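Local coordinates for putative rRNA methylase (PDB 3EEY), which binds S-adenosylmethionine and probably acts as a methyltransferase, possibly on ribosomal RNA, at residues V26-T30 against H83-D87; P93-F99 against A125-V130; K163-R169 against V183-S189. All coordinates share one frame; numbering follows the deposited sequence. Where two conformers were deposited one is given.

Contact 1 (V26-T30 against H83-D87). With SAM (S-adenosylmethionine), chain K.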
# COMPACT_ATOMS: atom_id res chain seq x y z
N VAL A 26 5.62 11.93 -18.85
CA VAL A 26 4.57 11.29 -18.06
C VAL A 26 3.23 11.39 -18.79
O VAL A 26 3.09 12.18 -19.72
CB VAL A 26 4.47 11.88 -16.62
CG1 VAL A 26 5.77 11.68 -15.84
CG2 VAL A 26 4.09 13.36 -16.64
N VAL A 27 2.25 10.58 -18.37
CA VAL A 27 0.93 10.56 -18.99
C VAL A 27 -0.18 10.66 -17.94
O VAL A 27 -0.14 9.97 -16.92
CB VAL A 27 0.68 9.26 -19.85
CG1 VAL A 27 -0.61 9.38 -20.64
CG2 VAL A 27 1.84 8.96 -20.79
N ASP A 28 -1.15 11.54 -18.18
CA ASP A 28 -2.41 11.52 -17.47
C ASP A 28 -3.40 10.89 -18.43
O ASP A 28 -3.81 11.51 -19.41
CB ASP A 28 -2.83 12.94 -17.07
CG ASP A 28 -4.07 12.97 -16.18
OD1 ASP A 28 -4.72 11.91 -15.98
OD2 ASP A 28 -4.41 14.06 -15.67
N ALA A 29 -3.78 9.65 -18.16
CA ALA A 29 -4.63 8.89 -19.08
C ALA A 29 -6.12 9.23 -18.95
O ALA A 29 -6.92 8.83 -19.79
CB ALA A 29 -4.40 7.40 -18.90
N THR A 30 -6.47 9.95 -17.89
CA THR A 30 -7.86 10.30 -17.61
C THR A 30 -7.89 11.73 -17.10
O THR A 30 -7.91 11.96 -15.90
CB THR A 30 -8.50 9.36 -16.54
OG1 THR A 30 -7.59 9.21 -15.45
CG2 THR A 30 -8.79 7.97 -17.10
N HIS A 83 -7.62 6.82 -24.18
CA HIS A 83 -6.32 6.41 -23.66
C HIS A 83 -5.87 5.07 -24.22
O HIS A 83 -4.67 4.78 -24.23
CB HIS A 83 -6.28 6.40 -22.11
CG HIS A 83 -7.49 5.80 -21.45
ND1 HIS A 83 -8.02 6.32 -20.29
CD2 HIS A 83 -8.26 4.73 -21.77
CE1 HIS A 83 -9.06 5.60 -19.92
NE2 HIS A 83 -9.23 4.63 -20.80
N GLN A 84 -6.82 4.26 -24.69
CA GLN A 84 -6.51 3.02 -25.41
C GLN A 84 -5.69 3.24 -26.69
O GLN A 84 -5.07 2.32 -27.20
CB GLN A 84 -7.80 2.24 -25.73
CG GLN A 84 -8.73 2.88 -26.75
CD GLN A 84 -9.76 3.80 -26.12
OE1 GLN A 84 -9.56 4.33 -25.03
NE2 GLN A 84 -10.86 4.01 -26.82
N ASN A 85 -5.67 4.48 -27.17
CA ASN A 85 -4.94 4.85 -28.38
C ASN A 85 -3.68 5.66 -28.10
O ASN A 85 -3.18 6.35 -28.99
CB ASN A 85 -5.84 5.65 -29.33
CG ASN A 85 -7.09 4.90 -29.75
OD1 ASN A 85 -7.03 3.73 -30.15
ND2 ASN A 85 -8.23 5.57 -29.70
N MET A 86 -3.16 5.57 -26.87
CA MET A 86 -2.04 6.41 -26.42
C MET A 86 -0.74 6.16 -27.19
O MET A 86 0.13 7.04 -27.27
CB MET A 86 -1.84 6.37 -24.89
CG MET A 86 -1.14 5.13 -24.30
SD MET A 86 -0.64 5.24 -22.56
CE MET A 86 -2.23 5.48 -21.78
N ASP A 87 -0.62 4.96 -27.77
CA ASP A 87 0.57 4.56 -28.54
C ASP A 87 0.69 5.27 -29.90
O ASP A 87 1.78 5.32 -30.48
CB ASP A 87 0.60 3.04 -28.73
CG ASP A 87 -0.65 2.51 -29.42
OD1 ASP A 87 -1.76 3.05 -29.21
OD2 ASP A 87 -0.53 1.53 -30.18
N SAM K . -8.04 12.72 -12.86
CA SAM K . -9.37 13.36 -13.13
C SAM K . -9.52 14.71 -12.42
O SAM K . -10.62 15.23 -12.22
OXT SAM K . -8.52 15.32 -12.05
CB SAM K . -10.50 12.40 -12.80
CG SAM K . -10.81 11.44 -13.94
SD SAM K . -12.56 10.99 -14.06
CE SAM K . -12.71 9.88 -12.63
C5' SAM K . -12.51 9.85 -15.47
C4' SAM K . -12.26 10.61 -16.77
O4' SAM K . -11.84 9.74 -17.81
C3' SAM K . -13.51 11.33 -17.28
O3' SAM K . -13.19 12.68 -17.52
C2' SAM K . -13.88 10.61 -18.56
O2' SAM K . -14.46 11.47 -19.53
C1' SAM K . -12.53 10.07 -19.00
N9 SAM K . -12.62 8.90 -19.89
C8 SAM K . -13.64 7.99 -20.02
N7 SAM K . -13.29 7.08 -20.97
C5 SAM K . -12.07 7.41 -21.45
C6 SAM K . -11.23 6.85 -22.41
N6 SAM K . -11.58 5.76 -23.09
N1 SAM K . -10.02 7.45 -22.67
C2 SAM K . -9.61 8.59 -22.00
N3 SAM K . -10.44 9.12 -21.04
C4 SAM K . -11.64 8.55 -20.78

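Contact 2 (P93-F99 against A125-V130)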
# COMPACT_ATOMS: atom_id res chain seq x y z
N PRO A 93 9.91 6.34 -24.29
CA PRO A 93 9.58 5.71 -23.01
C PRO A 93 9.07 6.70 -21.96
O PRO A 93 9.65 7.78 -21.78
CB PRO A 93 10.91 5.11 -22.55
CG PRO A 93 11.77 5.07 -23.77
CD PRO A 93 11.35 6.25 -24.58
N VAL A 94 7.99 6.33 -21.27
CA VAL A 94 7.41 7.19 -20.23
C VAL A 94 7.79 6.72 -18.82
O VAL A 94 8.02 5.54 -18.59
CB VAL A 94 5.86 7.36 -20.37
CG1 VAL A 94 5.50 7.86 -21.76
CG2 VAL A 94 5.11 6.06 -20.06
N LYS A 95 7.87 7.68 -17.90
CA LYS A 95 8.21 7.37 -16.51
C LYS A 95 6.99 6.95 -15.70
O LYS A 95 7.09 6.06 -14.86
CB LYS A 95 8.91 8.56 -15.85
CG LYS A 95 9.64 8.23 -14.55
CD LYS A 95 10.85 7.34 -14.78
CE LYS A 95 11.89 7.48 -13.68
NZ LYS A 95 12.55 8.82 -13.72
N ALA A 96 5.85 7.59 -15.96
CA ALA A 96 4.65 7.34 -15.18
C ALA A 96 3.38 7.54 -15.97
O ALA A 96 3.36 8.31 -16.92
CB ALA A 96 4.64 8.21 -13.93
N VAL A 97 2.33 6.81 -15.59
CA VAL A 97 1.00 6.98 -16.16
C VAL A 97 -0.01 6.97 -15.01
O VAL A 97 0.07 6.13 -14.13
CB VAL A 97 0.63 5.87 -17.19
CG1 VAL A 97 -0.63 6.23 -17.97
CG2 VAL A 97 1.76 5.62 -18.17
N MET A 98 -0.94 7.92 -15.01
CA MET A 98 -1.97 7.97 -13.99
C MET A 98 -3.33 7.63 -14.58
O MET A 98 -3.76 8.23 -15.57
CB MET A 98 -1.99 9.33 -13.27
CG MET A 98 -0.70 9.71 -12.53
SD MET A 98 -0.81 11.30 -11.64
CE MET A 98 -1.51 10.85 -10.08
N PHE A 99 -4.01 6.65 -13.98
CA PHE A 99 -5.40 6.33 -14.31
C PHE A 99 -6.29 6.66 -13.13
O PHE A 99 -5.99 6.32 -11.98
CB PHE A 99 -5.57 4.85 -14.63
CG PHE A 99 -5.04 4.45 -15.96
CD1 PHE A 99 -5.88 4.43 -17.07
CD2 PHE A 99 -3.72 4.08 -16.11
CE1 PHE A 99 -5.39 4.06 -18.31
CE2 PHE A 99 -3.22 3.70 -17.35
CZ PHE A 99 -4.05 3.70 -18.44
N ALA A 125 0.14 1.39 -21.87
CA ALA A 125 0.93 2.08 -20.85
C ALA A 125 2.06 1.20 -20.34
O ALA A 125 3.17 1.68 -20.13
CB ALA A 125 0.05 2.54 -19.71
N MET A 126 1.77 -0.09 -20.13
CA MET A 126 2.79 -1.05 -19.67
C MET A 126 3.91 -1.24 -20.70
O MET A 126 5.07 -1.37 -20.32
CB MET A 126 2.17 -2.40 -19.27
CG MET A 126 1.66 -2.47 -17.82
SD MET A 126 1.02 -4.06 -17.21
CE MET A 126 -0.61 -4.05 -17.92
N GLU A 127 3.56 -1.23 -21.99
CA GLU A 127 4.54 -1.28 -23.08
C GLU A 127 5.40 -0.01 -23.12
O GLU A 127 6.62 -0.07 -23.29
CB GLU A 127 3.84 -1.48 -24.43
CG GLU A 127 3.53 -2.93 -24.77
CD GLU A 127 2.37 -3.09 -25.74
OE1 GLU A 127 2.13 -2.18 -26.57
OE2 GLU A 127 1.69 -4.14 -25.67
N LEU A 128 4.74 1.14 -22.96
CA LEU A 128 5.39 2.46 -23.03
C LEU A 128 6.28 2.80 -21.84
O LEU A 128 7.12 3.69 -21.95
CB LEU A 128 4.34 3.56 -23.22
CG LEU A 128 3.81 3.81 -24.64
CD1 LEU A 128 2.60 4.72 -24.61
CD2 LEU A 128 4.89 4.39 -25.54
N LEU A 129 6.08 2.11 -20.72
CA LEU A 129 6.84 2.35 -19.49
C LEU A 129 8.29 1.97 -19.61
O LEU A 129 8.62 0.90 -20.13
CB LEU A 129 6.28 1.54 -18.32
CG LEU A 129 5.26 2.13 -17.35
CD1 LEU A 129 5.24 1.25 -16.11
CD2 LEU A 129 5.57 3.57 -16.98
N VAL A 130 9.15 2.87 -19.12
CA VAL A 130 10.56 2.60 -18.93
C VAL A 130 10.70 1.66 -17.72
O VAL A 130 9.82 1.64 -16.85
CB VAL A 130 11.36 3.94 -18.78
CG1 VAL A 130 11.07 4.62 -17.44
CG2 VAL A 130 12.85 3.73 -18.97

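Contact 3 (K163-R169 against V183-S189)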
# COMPACT_ATOMS: atom_id res chain seq x y z
N LYS A 163 7.55 -11.36 -13.16
CA LYS A 163 8.96 -11.19 -13.48
C LYS A 163 9.22 -9.88 -14.22
O LYS A 163 10.35 -9.40 -14.26
CB LYS A 163 9.48 -12.38 -14.31
CG LYS A 163 9.34 -13.72 -13.62
CD LYS A 163 10.62 -14.54 -13.69
CE LYS A 163 10.70 -15.64 -12.63
NZ LYS A 163 9.40 -15.99 -11.96
N LYS A 164 8.16 -9.31 -14.79
CA LYS A 164 8.22 -8.05 -15.52
C LYS A 164 7.60 -6.88 -14.74
O LYS A 164 8.10 -5.76 -14.82
CB LYS A 164 7.56 -8.17 -16.90
CG LYS A 164 8.04 -9.34 -17.76
CD LYS A 164 9.52 -9.24 -18.11
CE LYS A 164 9.98 -10.47 -18.88
NZ LYS A 164 11.24 -11.01 -18.31
N PHE A 165 6.53 -7.13 -13.99
CA PHE A 165 5.83 -6.07 -13.26
C PHE A 165 5.48 -6.46 -11.83
O PHE A 165 5.09 -7.60 -11.56
CB PHE A 165 4.54 -5.63 -13.97
CG PHE A 165 4.74 -5.11 -15.38
CD1 PHE A 165 4.92 -3.75 -15.61
CD2 PHE A 165 4.72 -5.97 -16.47
CE1 PHE A 165 5.11 -3.26 -16.90
CE2 PHE A 165 4.91 -5.49 -17.77
CZ PHE A 165 5.10 -4.15 -17.99
N ILE A 166 5.63 -5.51 -10.92
CA ILE A 166 5.03 -5.58 -9.58
C ILE A 166 3.63 -4.96 -9.66
O ILE A 166 3.48 -3.85 -10.12
CB ILE A 166 5.86 -4.81 -8.52
CG1 ILE A 166 7.30 -5.32 -8.47
CG2 ILE A 166 5.22 -4.93 -7.14
CD1 ILE A 166 8.21 -4.52 -7.55
N VAL A 167 2.61 -5.70 -9.23
CA VAL A 167 1.26 -5.16 -9.17
C VAL A 167 0.78 -5.18 -7.71
O VAL A 167 0.59 -6.23 -7.11
CB VAL A 167 0.26 -5.90 -10.12
CG1 VAL A 167 -1.12 -5.25 -10.07
CG2 VAL A 167 0.77 -5.93 -11.56
N GLN A 168 0.63 -4.00 -7.14
CA GLN A 168 0.29 -3.88 -5.74
C GLN A 168 -1.07 -3.22 -5.58
O GLN A 168 -1.30 -2.13 -6.07
CB GLN A 168 1.35 -3.06 -5.03
CG GLN A 168 1.13 -2.90 -3.55
CD GLN A 168 1.86 -1.68 -3.02
OE1 GLN A 168 2.94 -1.80 -2.44
NE2 GLN A 168 1.28 -0.51 -3.22
N ARG A 169 -1.97 -3.91 -4.88
CA ARG A 169 -3.27 -3.36 -4.55
C ARG A 169 -3.32 -2.85 -3.11
O ARG A 169 -2.85 -3.51 -2.19
CB ARG A 169 -4.36 -4.40 -4.77
CG ARG A 169 -5.76 -3.82 -4.63
CD ARG A 169 -6.81 -4.89 -4.48
NE ARG A 169 -6.45 -5.94 -3.52
CZ ARG A 169 -7.02 -7.14 -3.48
NH1 ARG A 169 -7.99 -7.45 -4.34
NH2 ARG A 169 -6.64 -8.04 -2.59
N VAL A 183 -4.23 0.67 -7.29
CA VAL A 183 -3.32 -0.32 -7.87
C VAL A 183 -2.06 0.40 -8.36
O VAL A 183 -2.13 1.41 -9.03
CB VAL A 183 -3.99 -1.15 -8.99
CG1 VAL A 183 -3.05 -2.20 -9.51
CG2 VAL A 183 -5.24 -1.84 -8.48
N CYS A 184 -0.90 -0.12 -7.95
CA CYS A 184 0.38 0.39 -8.40
C CYS A 184 1.07 -0.66 -9.24
O CYS A 184 1.29 -1.77 -8.78
CB CYS A 184 1.27 0.75 -7.22
SG CYS A 184 0.73 2.19 -6.33
N ILE A 185 1.39 -0.32 -10.49
CA ILE A 185 2.12 -1.21 -11.39
C ILE A 185 3.50 -0.62 -11.64
O ILE A 185 3.61 0.50 -12.12
CB ILE A 185 1.39 -1.36 -12.74
CG1 ILE A 185 -0.08 -1.73 -12.53
CG2 ILE A 185 2.10 -2.37 -13.63
CD1 ILE A 185 -0.97 -1.37 -13.68
N GLU A 186 4.54 -1.38 -11.31
CA GLU A 186 5.92 -0.94 -11.54
C GLU A 186 6.64 -1.92 -12.44
O GLU A 186 6.67 -3.11 -12.14
CB GLU A 186 6.69 -0.82 -10.22
CG GLU A 186 8.05 -0.15 -10.40
CD GLU A 186 8.98 -0.29 -9.22
OE1 GLU A 186 8.54 -0.70 -8.13
OE2 GLU A 186 10.18 0.02 -9.37
N LYS A 187 7.24 -1.42 -13.51
CA LYS A 187 8.04 -2.26 -14.41
C LYS A 187 9.38 -2.57 -13.76
O LYS A 187 10.08 -1.67 -13.33
CB LYS A 187 8.23 -1.59 -15.77
CG LYS A 187 8.99 -2.45 -16.79
CD LYS A 187 9.10 -1.78 -18.16
CE LYS A 187 8.05 -2.31 -19.10
NZ LYS A 187 8.04 -1.67 -20.45
N ILE A 188 9.73 -3.85 -13.69
CA ILE A 188 11.01 -4.26 -13.11
C ILE A 188 11.94 -4.92 -14.12
O ILE A 188 13.14 -5.06 -13.88
CB ILE A 188 10.82 -5.14 -11.84
CG1 ILE A 188 10.03 -6.42 -12.16
CG2 ILE A 188 10.16 -4.33 -10.74
CD1 ILE A 188 9.95 -7.39 -11.00
N SER A 189 11.37 -5.33 -15.26
CA SER A 189 12.13 -5.89 -16.37
C SER A 189 11.54 -5.56 -17.74
O SER A 189 10.32 -5.43 -17.90
CB SER A 189 12.30 -7.41 -16.23
OG SER A 189 13.45 -7.73 -15.47

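Contact 1 (V26-T30 against H83-D87)
The S-adenosylmethionine pocket of this Rossmann-like domain, of the kind found in S-adenosylmethionine-dependent methyltransferases, is built here from the end of strand 25-28 and the 3-10 turn 83-87, with His-83 and Ala-29 meeting beside the adenine. His-83 ND1 donates to the backbone O of Ala-29 at 2.8 Å. The N-H...O angle is 151°; the acceptor lies near the imidazole plane, whereas the nitrogen sits well above the carbonyl plane of Ala-29. This bond, with Thr-30 CG2 also at the ring edge, fixes the rotation of the imidazole and turns one face to the adenine. SAM N1 stands over the centre of that face, and NE2 of His-83 is 3.4 Å from SAM C6. With chi1 at 44°, CG of His-83 is tucked between its own backbone N and carbonyl carbon, which folds the ring back under the base. The same residue grips the adenine a second time through its main chain, His-83 N donating to SAM N1 at 2.9 Å. Gln-84 OE1 takes the exocyclic amine, SAM N6, at 3.1 Å in a nearly straight bond (171°), so the amino side of the base is read by two consecutive residues. At the other end of the cofactor, SAM N donates to Thr-30 O. An Asx turn shapes this corner: Asp-28 OD1 accepts from Thr-30 N from above the carboxylate plane, while OD2 is held by Thr-37. Asp-54, Gln-56, Asn-33 and Asn-35 supply further hydrogen bonds to the cofactor. Behind the polar layer the packing is apolar: the bent end of Met-86 brings its CE to 4.1 Å from Ala-29 CB and 4.4 Å from Val-27 CG1.

Contact 2 (P93-F99 against A125-V130)
Val-94 and Leu-128 to Val-130 meet through two nearly straight backbone bonds: Val-94 N donates to Leu-128 O at 2.9 Å (168°), and Val-130 N returns to Val-94 O at 2.9 Å (172°). On the buried side, Val-94 CG2, set between its own N and carbonyl carbon (chi1 -55°), rests against Leu-128 CB and lies 4.0 Å from Leu-129 CD2. That same leucine methyl lies close over the backbone oxygens of Val-94 and Lys-95. The two backbone bonds make Val-94 and Leu-129 a parallel bridge just where helix 115-128 ends, within the right-handed beta-alpha-beta crossover from strand 94-101 to strand 133-139 of the Rossmann-like sheet. Farther along, helix and strand pack by side chains alone: both methyls of Val-97 touch Ala-125 CB, the nearer, CG2, at 3.8 Å, and Phe-99 presents a ring edge, its CE2 4.2 Å from the same CB. The outer end is open to solvent and less ordered. Pro-93, exposed and poorly ordered, touches Val-130 by CB to CB at 4.0 Å, and the aliphatic part of Lys-95 crosses Val-130 with CD 3.8 Å from CG1, before its NZ reaches a salt bridge with Asp-24.

Contact 3 (K163-R169 against V183-S189)
A beta hairpin forms this end of the sheet: strands 165-169 and 183-187 run antiparallel, with segment axes 4.6 Å apart and directions at 169°. Ile-166 with Glu-186 and Gln-168 with Cys-184 are the hydrogen-bonded pairs, each closed by two backbone bonds; Phe-165, Val-167 and Arg-169 face Lys-187, Ile-185 and Val-183 in non-hydrogen-bonded pairs. Beyond the regular strands, Lys-164 O accepts from Ile-188 N at 2.8 Å and, weakly, from Ser-189 N. The Phe-165 ring lies alongside the Lys-187 chain, pointing the same way, with its CZ 3.6 Å from Lys-187 CE. Its CD1 meets Ile-185 CG2 at 3.7 Å, that methyl being carried toward the ring because it stands anti to the backbone N of Ile-185. A bend at chi3 (-98°) lets Lys-187 run past the ring to three acceptors: Leu-129 O, Met-126 O and the carboxylate of Glu-190. Val-167 CG1 and Val-183 CG1 touch at 3.7 Å on this same face, which helices 148-157 and 115-128 cover. On the other face, Ile-166 CD1 reaches Ile-188 CG2 at 3.7 Å, the two side chains crossing at about a right angle, and lies beside Glu-186 OE1. That oxygen accepts from Ile-5 N of the second subunit, whose Asp-171 forms a salt bridge with Arg-169 and one of whose strands pairs antiparallel with Gln-168 and Arg-169, so the sheet continues across the dimer interface. Strand 181-187, antiparallel to its neighbours and inserted between 133-139 and 165-172, completes the order 3-2-1-4-5-7-6 of the class I methyltransferase fold.

Overall arrangement
Contacts 1 and 2 are buried near the middle of the sheet and join directly, since Val-27 bonds to Ala-96 and Met-98 along neighbouring strands and Phe-99 packs on Ala-29. Contact 3 is partly buried, about 18 Å from contact 1 between centres, and belongs to the sheet's end and the dimer interface. It touches contact 2 at and just past the end of helix 115-128, where Met-126 O also lies beside Phe-165 CZ. Chemistry follows position: contact 1 uses polar groups to hold a cofactor, contact 2 is mostly aliphatic helix-on-strand packing with one parallel bridge, and contact 3 relies on regular antiparallel backbone bonding, with an apolar face against the helices and polar and charged groups reaching the second subunit.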